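Local coordinates for protein N-acetylcysteine deacetylase (PDB 1YSJ) that probably catalyses the deacetylation of N-acetylcysteine to cysteine and acetate with two bound divalent metal cations, in a pathway that recovers sulfur from S-(2-succino)cysteine, at residues Q154-R164 and G347-Q355; A96-E105 and G117-T128. The protein carries 1 engineered substitution. All blocks are in the same frame, centred on the assembly; numbering follows the deposited sequence.

How the contacts relate
Contacts 1 and 2 are both buried and both supply ligands to one dinuclear nickel site; exposed residues appear at Arg-164 in contact 1 and at Pro-102 and Gln-104 in contact 2. Each begins on a strand of the mixed eight-stranded sheet, 148-154 in contact 1 and its parallel neighbour 91-97 in contact 2, and Gln-154 N lies 2.8 Å from Ala-96 O. Their chemistry differs with place. Contact 1 lies nearer the chain centre and is dominated by carboxylates answered by Arg-95, an amide and a helix N-H; contact 2 pairs histidines with aspartates. They illustrate how second-shell residues position metal ligands: Asp-99 of contact 2 accepts from Glu-158 N of contact 1.

Contact 1. Residues Q154-R164 and G347-Q355; sequences QPAEEIAAGAR and GGEDFALYQ. With NI (nickel (II) ion), chain D.
Asp-350 is gripped through both carboxylate oxygens by residues of 154-164, where the loop after strand 148-154 of the M20 catalytic domain leads into helix 162-168. Gln-154 NE2 donates to Asp-350 OD1 at 2.9 Å, in the plane of its own amide and onto the syn lone pair, with an N-H...O angle of 168°. Asp-350 OD2 takes a peptide N-H from the first turn of the helix, Ala-163 N at 3.0 Å, which approaches from above the carboxylate plane. Water 3 also donates to OD2 and accepts from Arg-164 N, while the salt bridge from Arg-95 to OD1 supplies the charge partner. The other end of the Gln-154 amide is equally occupied: OE1 receives the hydroxyl of Tyr-354 OH at 2.7 Å and a further bond from Arg-95; bonds at both ends probably fix the amide's orientation.

Nearer the metals, Glu-157 and Glu-349 cross at about a right angle, a like-charge approach with Glu-157 OE2 3.6 Å from Glu-349 OE1. It is probably eased by the salt bridge from Arg-95 to Glu-349 OE2, which also caps Phe-351 N ahead of the short helix. A bend at chi2 (-79°) brings the Glu-157 carboxylate to two waters: OE2 shares water 1 with Gly-348 O, and OE1 accepts from water 2, which is bound to both nickels. The next residue, Glu-158, binds the chain D nickel through both oxygens, its OE1 at 2.4 Å, alongside Cys-122 and His-374.

Away from the metals the contact turns to packing. Ala-163 CB sits over one face of the Tyr-354 ring, 4.0 Å from its centroid, in a CH-pi contact. Arg-164 alone lies at the exposed rim, where Leu-353 CD1 covers one guanidinium face off-centre, 3.9 Å from Arg-164 NH1.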
loop_
_atom_site.group_PDB
_atom_site.type_symbol
_atom_site.label_atom_id
_atom_site.label_comp_id
_atom_site.label_asym_id
_atom_site.label_seq_id
_atom_site.Cartn_x
_atom_site.Cartn_y
_atom_site.Cartn_z
ATOM N N GLN A 154 31.783 18.352 8.677
ATOM C CA GLN A 154 30.734 18.265 7.684
ATOM C C GLN A 154 29.340 18.137 8.296
ATOM O O GLN A 154 29.106 17.269 9.139
ATOM C CB GLN A 154 31.016 17.067 6.767
ATOM C CG GLN A 154 29.915 16.775 5.761
ATOM C CD GLN A 154 29.877 15.331 5.331
ATOM O OE1 GLN A 154 30.872 14.789 4.837
ATOM N NE2 GLN A 154 28.720 14.694 5.499
ATOM N N PRO A 155 28.394 18.978 7.840
ATOM C CA PRO A 155 27.014 18.836 8.305
ATOM C C PRO A 155 26.304 17.719 7.551
ATOM O O PRO A 155 26.801 17.268 6.522
ATOM C CB PRO A 155 26.389 20.180 7.926
ATOM C CG PRO A 155 27.133 20.596 6.695
ATOM C CD PRO A 155 28.540 20.075 6.860
ATOM N N ALA A 156 25.169 17.264 8.079
ATOM C CA ALA A 156 24.197 16.478 7.309
ATOM C C ALA A 156 24.703 15.152 6.705
ATOM O O ALA A 156 24.374 14.820 5.557
ATOM C CB ALA A 156 23.560 17.359 6.218
ATOM N N GLU A 157 25.496 14.401 7.468
ATOM C CA GLU A 157 25.895 13.058 7.040
ATOM C C GLU A 157 24.689 12.120 7.072
ATOM O O GLU A 157 24.507 11.290 6.176
ATOM C CB GLU A 157 27.017 12.509 7.924
ATOM C CG GLU A 157 27.637 11.186 7.447
ATOM C CD GLU A 157 26.801 9.950 7.792
ATOM O OE1 GLU A 157 26.157 9.922 8.866
ATOM O OE2 GLU A 157 26.795 8.997 6.983
ATOM N N GLU A 158 23.858 12.271 8.100
ATOM C CA GLU A 158 22.743 11.356 8.326
ATOM C C GLU A 158 21.694 11.379 7.216
ATOM O O GLU A 158 20.957 10.411 7.044
ATOM C CB GLU A 158 22.103 11.598 9.698
ATOM C CG GLU A 158 23.054 11.378 10.882
ATOM C CD GLU A 158 23.444 9.915 11.090
ATOM O OE1 GLU A 158 22.934 9.014 10.384
ATOM O OE2 GLU A 158 24.275 9.654 11.979
ATOM N N ILE A 159 21.633 12.472 6.462
ATOM C CA ILE A 159 20.701 12.555 5.333
ATOM C C ILE A 159 21.435 12.532 3.994
ATOM O O ILE A 159 20.839 12.782 2.943
ATOM C CB ILE A 159 19.750 13.774 5.443
ATOM C CG1 ILE A 159 20.549 15.081 5.561
ATOM C CG2 ILE A 159 18.787 13.579 6.618
ATOM C CD1 ILE A 159 19.750 16.331 5.248
ATOM N N ALA A 160 22.730 12.219 4.057
ATOM C CA ALA A 160 23.597 12.060 2.881
ATOM C C ALA A 160 23.629 13.295 1.982
ATOM O O ALA A 160 23.679 13.180 0.750
ATOM C CB ALA A 160 23.203 10.803 2.081
ATOM N N ALA A 161 23.625 14.475 2.603
ATOM C CA ALA A 161 23.525 15.723 1.854
ATOM C C ALA A 161 24.716 16.666 2.067
ATOM O O ALA A 161 24.987 17.530 1.233
ATOM C CB ALA A 161 22.217 16.416 2.182
ATOM N N GLY A 162 25.435 16.478 3.169
ATOM C CA GLY A 162 26.505 17.393 3.562
ATOM C C GLY A 162 27.779 17.317 2.753
ATOM O O GLY A 162 28.383 18.349 2.446
ATOM N N ALA A 163 28.200 16.100 2.424
ATOM C CA ALA A 163 29.380 15.881 1.592
ATOM C C ALA A 163 29.234 16.524 0.211
ATOM O O ALA A 163 30.190 17.090 -0.315
ATOM C CB ALA A 163 29.682 14.392 1.469
ATOM N N ARG A 164 28.036 16.442 -0.364
ATOM C CA ARG A 164 27.744 17.097 -1.636
ATOM C C ARG A 164 27.856 18.624 -1.540
ATOM O O ARG A 164 28.368 19.260 -2.461
ATOM C CB ARG A 164 26.363 16.686 -2.158
ATOM C CG ARG A 164 26.066 17.140 -3.585
ATOM C CD ARG A 164 24.713 16.629 -4.074
ATOM N NE ARG A 164 24.802 15.276 -4.630
ATOM C CZ ARG A 164 24.480 14.158 -3.979
ATOM N NH1 ARG A 164 24.034 14.201 -2.726
ATOM N NH2 ARG A 164 24.603 12.985 -4.587
ATOM N N GLY A 347 25.589 -0.327 5.810
ATOM C CA GLY A 347 25.179 1.074 5.795
ATOM C C GLY A 347 25.912 1.899 4.752
ATOM O O GLY A 347 26.924 1.471 4.204
ATOM N N GLY A 348 25.386 3.089 4.479
ATOM C CA GLY A 348 25.982 4.008 3.519
ATOM C C GLY A 348 26.526 5.237 4.216
ATOM O O GLY A 348 25.960 5.702 5.207
ATOM N N GLU A 349 27.634 5.758 3.705
ATOM C CA GLU A 349 28.264 6.936 4.275
ATOM C C GLU A 349 28.540 7.916 3.142
ATOM O O GLU A 349 29.039 7.521 2.089
ATOM C CB GLU A 349 29.559 6.544 4.989
ATOM C CG GLU A 349 29.674 7.046 6.436
ATOM C CD GLU A 349 30.101 8.508 6.551
ATOM O OE1 GLU A 349 30.341 8.966 7.691
ATOM O OE2 GLU A 349 30.200 9.204 5.517
ATOM N N ASP A 350 28.213 9.191 3.346
ATOM C CA ASP A 350 28.393 10.169 2.271
ATOM C C ASP A 350 29.854 10.576 2.054
ATOM O O ASP A 350 30.168 11.288 1.100
ATOM C CB ASP A 350 27.416 11.358 2.371
ATOM C CG ASP A 350 27.757 12.351 3.471
ATOM O OD1 ASP A 350 28.582 12.077 4.372
ATOM O OD2 ASP A 350 27.162 13.446 3.425
ATOM N N PHE A 351 30.738 10.069 2.914
ATOM C CA PHE A 351 32.181 10.143 2.697
ATOM C C PHE A 351 32.556 9.538 1.338
ATOM O O PHE A 351 33.540 9.951 0.720
ATOM C CB PHE A 351 32.931 9.429 3.833
ATOM C CG PHE A 351 34.431 9.526 3.736
ATOM C CD1 PHE A 351 35.103 10.628 4.247
ATOM C CD2 PHE A 351 35.172 8.508 3.133
ATOM C CE1 PHE A 351 36.495 10.722 4.157
ATOM C CE2 PHE A 351 36.569 8.597 3.037
ATOM C CZ PHE A 351 37.226 9.707 3.551
ATOM N N ALA A 352 31.756 8.572 0.882
ATOM C CA ALA A 352 31.946 7.909 -0.419
ATOM C C ALA A 352 31.908 8.883 -1.594
ATOM O O ALA A 352 32.591 8.680 -2.598
ATOM C CB ALA A 352 30.907 6.823 -0.609
ATOM N N LEU A 353 31.104 9.936 -1.458
ATOM C CA LEU A 353 31.017 10.995 -2.461
ATOM C C LEU A 353 32.361 11.701 -2.674
ATOM O O LEU A 353 32.708 12.044 -3.806
ATOM C CB LEU A 353 29.933 12.009 -2.085
ATOM C CG LEU A 353 28.469 11.642 -2.339
ATOM C CD1 LEU A 353 27.575 12.750 -1.820
ATOM C CD2 LEU A 353 28.185 11.381 -3.821
ATOM N N TYR A 354 33.113 11.902 -1.594
ATOM C CA TYR A 354 34.464 12.454 -1.693
ATOM C C TYR A 354 35.379 11.551 -2.512
ATOM O O TYR A 354 36.134 12.028 -3.354
ATOM C CB TYR A 354 35.085 12.664 -0.308
ATOM C CG TYR A 354 34.354 13.628 0.597
ATOM C CD1 TYR A 354 33.968 13.239 1.876
ATOM C CD2 TYR A 354 34.070 14.933 0.189
ATOM C CE1 TYR A 354 33.313 14.113 2.722
ATOM C CE2 TYR A 354 33.412 15.822 1.031
ATOM C CZ TYR A 354 33.038 15.403 2.295
ATOM O OH TYR A 354 32.383 16.263 3.142
ATOM N N GLN A 355 35.291 10.246 -2.257
ATOM C CA GLN A 355 36.133 9.235 -2.906
ATOM C C GLN A 355 35.831 9.016 -4.388
ATOM O O GLN A 355 36.627 8.402 -5.098
ATOM C CB GLN A 355 36.034 7.903 -2.158
ATOM C CG GLN A 355 36.693 7.895 -0.790
ATOM C CD GLN A 355 36.278 6.698 0.040
ATOM O OE1 GLN A 355 37.087 6.125 0.774
ATOM N NE2 GLN A 355 35.014 6.308 -0.074
HETATM NI NI NI D . 24.286 7.321 11.444
HETATM O O HOH W 1 25.941 6.438 7.805
HETATM O O HOH W 2 26.418 7.553 10.205
HETATM O O HOH W 3 26.237 14.314 0.629
HETATM O O HOH W 4 24.649 5.520 9.993
#

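Contact 2. Residues A96-E105 and G117-T128; sequences ADIDALPIQE and GTMHACGHDFHT. With NI (nickel (II) ion), chain C; NI (nickel (II) ion), chain D.
Asp-97 meets two histidines in two different ways. A chi1 of 35°, with CG between the backbone N and the carbonyl carbon, sets its carboxylate between their rings. OD1 accepts from His-127 ND1 at 2.8 Å through the syn lone pair, carboxylate and ring nearly coplanar. OD2 instead lies over one face of His-124, stacked without a hydrogen bond, 3.3 Å from His-124 NE2. With an alanine here, His-127 ND1 would probably lose its acceptor and the His-124 ring the carboxylate that covers one face.

His-124 uses both ring nitrogens: ND1 donates to Asp-99 OD1 at 3.2 Å, in the ring plane but from above the Asp-99 carboxylate plane, and NE2 binds the chain C nickel at 2.0 Å. Asp-99 OD2 is taken by Ser-48. The carbonyl of His-124 accepts from Thr-128 N and Thr-128 OG1, from opposite faces.

Farther along, Leu-101 and Met-119, a selenomethionine, exchange both backbone bonds as one antiparallel bridge. Water 6 links His-120 N to Glu-105 OE1, while Glu-105 OE2 pairs with Thr-107 and His-42.

Cys-122 SG bonds to both nickels. His-182 completes the chain C site, Glu-158 and His-374 that of chain D; this thiolate- and water-bridged pair is the dinuclear centre of this M20 peptidase-family enzyme.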
loop_
_atom_site.group_PDB
_atom_site.type_symbol
_atom_site.label_atom_id
_atom_site.label_comp_id
_atom_site.label_asym_id
_atom_site.label_seq_id
_atom_site.Cartn_x
_atom_site.Cartn_y
_atom_site.Cartn_z
ATOM N N ALA A 96 35.393 14.969 9.654
ATOM C CA ALA A 96 34.480 14.538 10.718
ATOM C C ALA A 96 33.056 15.007 10.408
ATOM O O ALA A 96 32.862 16.066 9.812
ATOM C CB ALA A 96 34.935 15.083 12.069
ATOM N N ASP A 97 32.067 14.215 10.809
ATOM C CA ASP A 97 30.651 14.589 10.668
ATOM C C ASP A 97 30.100 15.151 11.975
ATOM O O ASP A 97 30.465 14.685 13.051
ATOM C CB ASP A 97 29.805 13.406 10.175
ATOM C CG ASP A 97 30.283 12.061 10.716
ATOM O OD1 ASP A 97 31.022 12.022 11.726
ATOM O OD2 ASP A 97 29.911 11.032 10.117
ATOM N N ILE A 98 29.231 16.157 11.886
ATOM C CA ILE A 98 28.827 16.914 13.085
ATOM C C ILE A 98 27.340 16.833 13.492
ATOM O O ILE A 98 26.953 17.402 14.514
ATOM C CB ILE A 98 29.274 18.412 12.999
ATOM C CG1 ILE A 98 28.487 19.178 11.919
ATOM C CG2 ILE A 98 30.777 18.510 12.762
ATOM C CD1 ILE A 98 28.681 20.696 11.956
ATOM N N ASP A 99 26.519 16.139 12.701
ATOM C CA ASP A 99 25.064 16.097 12.931
ATOM C C ASP A 99 24.580 14.925 13.803
ATOM O O ASP A 99 25.176 13.853 13.807
ATOM C CB ASP A 99 24.299 16.125 11.597
ATOM C CG ASP A 99 24.600 14.920 10.704
ATOM O OD1 ASP A 99 25.714 14.346 10.774
ATOM O OD2 ASP A 99 23.709 14.558 9.906
ATOM N N ALA A 100 23.489 15.155 14.534
ATOM C CA ALA A 100 22.868 14.142 15.388
ATOM C C ALA A 100 21.583 13.572 14.762
ATOM O O ALA A 100 21.327 13.768 13.568
ATOM C CB ALA A 100 22.587 14.721 16.755
ATOM N N LEU A 101 20.776 12.888 15.572
ATOM C CA LEU A 101 19.608 12.150 15.074
ATOM C C LEU A 101 18.310 12.432 15.829
ATOM O O LEU A 101 18.345 12.722 17.024
ATOM C CB LEU A 101 19.894 10.647 15.085
ATOM C CG LEU A 101 20.801 10.134 13.964
ATOM C CD1 LEU A 101 21.467 8.837 14.392
ATOM C CD2 LEU A 101 20.037 9.965 12.643
ATOM N N PRO A 102 17.156 12.339 15.129
ATOM C CA PRO A 102 15.845 12.539 15.759
ATOM C C PRO A 102 15.414 11.334 16.602
ATOM O O PRO A 102 14.376 10.716 16.337
ATOM C CB PRO A 102 14.909 12.723 14.560
ATOM C CG PRO A 102 15.540 11.900 13.479
ATOM C CD PRO A 102 17.028 12.054 13.684
ATOM N N ILE A 103 16.213 11.009 17.613
ATOM C CA ILE A 103 15.921 9.893 18.500
ATOM C C ILE A 103 16.037 10.366 19.950
ATOM O O ILE A 103 16.931 11.146 20.278
ATOM C CB ILE A 103 16.889 8.703 18.258
ATOM C CG1 ILE A 103 16.992 8.363 16.768
ATOM C CG2 ILE A 103 16.447 7.476 19.059
ATOM C CD1 ILE A 103 18.225 7.563 16.392
ATOM N N GLN A 104 15.126 9.904 20.804
ATOM C CA GLN A 104 15.175 10.199 22.235
ATOM C C GLN A 104 16.257 9.357 22.912
ATOM O O GLN A 104 16.248 8.125 22.817
ATOM C CB GLN A 104 13.804 9.944 22.885
ATOM C CG GLN A 104 13.774 10.055 24.410
ATOM C CD GLN A 104 13.954 11.482 24.913
ATOM O OE1 GLN A 104 13.281 12.406 24.451
ATOM N NE2 GLN A 104 14.856 11.663 25.875
ATOM N N GLU A 105 17.181 10.029 23.594
ATOM C CA GLU A 105 18.268 9.350 24.301
ATOM C C GLU A 105 17.771 8.554 25.506
ATOM O O GLU A 105 16.965 9.055 26.295
ATOM C CB GLU A 105 19.341 10.356 24.723
ATOM C CG GLU A 105 20.535 9.730 25.423
ATOM C CD GLU A 105 21.801 10.534 25.259
ATOM O OE1 GLU A 105 21.731 11.672 24.748
ATOM O OE2 GLU A 105 22.876 10.021 25.636
ATOM N N GLY A 117 14.280 14.091 22.246
ATOM C CA GLY A 117 13.978 13.646 20.894
ATOM C C GLY A 117 15.144 13.797 19.932
ATOM O O GLY A 117 15.047 13.388 18.779
ATOM N N THR A 118 16.238 14.394 20.405
ATOM C CA THR A 118 17.471 14.504 19.629
ATOM C C THR A 118 18.630 13.867 20.399
ATOM O O THR A 118 18.731 14.012 21.619
ATOM C CB THR A 118 17.787 15.972 19.250
ATOM O OG1 THR A 118 16.651 16.546 18.594
ATOM C CG2 THR A 118 18.982 16.060 18.296
HETATM N N MSE A 119 19.488 13.146 19.680
HETATM C CA MSE A 119 20.617 12.447 20.288
HETATM C C MSE A 119 21.731 12.158 19.296
HETATM O O MSE A 119 21.472 11.801 18.148
HETATM C CB MSE A 119 20.164 11.132 20.930
HETATM C CG MSE A 119 21.305 10.194 21.292
HETATM SE SE MSE A 119 20.768 8.416 21.871
HETATM C CE MSE A 119 19.152 8.247 20.867
ATOM N N HIS A 120 22.967 12.298 19.766
ATOM C CA HIS A 120 24.139 11.829 19.043
ATOM C C HIS A 120 24.275 10.311 19.187
ATOM O O HIS A 120 25.166 9.818 19.883
ATOM C CB HIS A 120 25.401 12.549 19.546
ATOM C CG HIS A 120 25.713 13.808 18.800
ATOM N ND1 HIS A 120 26.065 13.813 17.467
ATOM C CD2 HIS A 120 25.733 15.101 19.198
ATOM C CE1 HIS A 120 26.280 15.056 17.074
ATOM N NE2 HIS A 120 26.083 15.858 18.106
ATOM N N ALA A 121 23.385 9.581 18.518
ATOM C CA ALA A 121 23.312 8.122 18.625
ATOM C C ALA A 121 24.219 7.400 17.625
ATOM O O ALA A 121 24.157 6.179 17.485
ATOM C CB ALA A 121 21.862 7.654 18.470
ATOM N N CYS A 122 25.062 8.157 16.937
ATOM C CA CYS A 122 25.984 7.587 15.961
ATOM C C CYS A 122 27.442 7.975 16.249
ATOM O O CYS A 122 28.335 7.664 15.468
ATOM C CB CYS A 122 25.568 7.996 14.545
ATOM S SG CYS A 122 26.052 6.817 13.253
ATOM N N GLY A 123 27.668 8.656 17.375
ATOM C CA GLY A 123 29.021 9.015 17.823
ATOM C C GLY A 123 29.710 10.148 17.069
ATOM O O GLY A 123 30.930 10.275 17.128
ATOM N N HIS A 124 28.936 10.986 16.383
ATOM C CA HIS A 124 29.491 12.096 15.603
ATOM C C HIS A 124 30.086 13.185 16.490
ATOM O O HIS A 124 30.977 13.936 16.064
ATOM C CB HIS A 124 28.428 12.674 14.671
ATOM C CG HIS A 124 27.984 11.726 13.597
ATOM N ND1 HIS A 124 27.223 12.126 12.519
ATOM C CD2 HIS A 124 28.203 10.398 13.431
ATOM C CE1 HIS A 124 26.980 11.084 11.744
ATOM N NE2 HIS A 124 27.565 10.024 12.273
ATOM N N ASP A 125 29.580 13.274 17.720
ATOM C CA ASP A 125 30.187 14.104 18.746
ATOM C C ASP A 125 31.628 13.634 19.005
ATOM O O ASP A 125 32.554 14.449 19.028
ATOM C CB ASP A 125 29.342 14.098 20.036
ATOM C CG ASP A 125 29.031 12.691 20.548
ATOM O OD1 ASP A 125 28.966 11.739 19.741
ATOM O OD2 ASP A 125 28.835 12.538 21.773
ATOM N N PHE A 126 31.800 12.317 19.166
ATOM C CA PHE A 126 33.120 11.685 19.257
ATOM C C PHE A 126 34.024 11.962 18.050
ATOM O O PHE A 126 35.184 12.334 18.230
ATOM C CB PHE A 126 32.986 10.176 19.503
ATOM C CG PHE A 126 34.250 9.395 19.240
ATOM C CD1 PHE A 126 35.306 9.423 20.145
ATOM C CD2 PHE A 126 34.376 8.620 18.087
ATOM C CE1 PHE A 126 36.473 8.704 19.903
ATOM C CE2 PHE A 126 35.540 7.894 17.835
ATOM C CZ PHE A 126 36.591 7.937 18.746
ATOM N N HIS A 127 33.505 11.776 16.834
ATOM C CA HIS A 127 34.287 12.041 15.620
ATOM C C HIS A 127 34.797 13.475 15.601
ATOM O O HIS A 127 35.978 13.711 15.329
ATOM C CB HIS A 127 33.483 11.778 14.340
ATOM C CG HIS A 127 32.974 10.377 14.214
ATOM N ND1 HIS A 127 31.849 10.061 13.484
ATOM C CD2 HIS A 127 33.424 9.212 14.737
ATOM C CE1 HIS A 127 31.634 8.759 13.555
ATOM N NE2 HIS A 127 32.572 8.223 14.314
ATOM N N THR A 128 33.896 14.414 15.901
ATOM C CA THR A 128 34.202 15.842 15.917
ATOM C C THR A 128 35.288 16.191 16.935
ATOM O O THR A 128 36.302 16.791 16.572
ATOM C CB THR A 128 32.919 16.688 16.159
ATOM O OG1 THR A 128 32.026 16.514 15.049
ATOM C CG2 THR A 128 33.247 18.173 16.321
HETATM NI NI NI C . 27.536 8.079 11.626
HETATM NI NI NI D . 24.286 7.321 11.444
HETATM O O HOH W 5 25.228 18.297 16.595
HETATM O O HOH W 6 23.136 13.150 22.559
HETATM O O HOH W 7 17.088 12.894 23.520
HETATM O O HOH W 2 26.418 7.553 10.205
HETATM O O HOH W 8 28.701 8.970 9.887
HETATM O O HOH W 4 24.649 5.520 9.993
#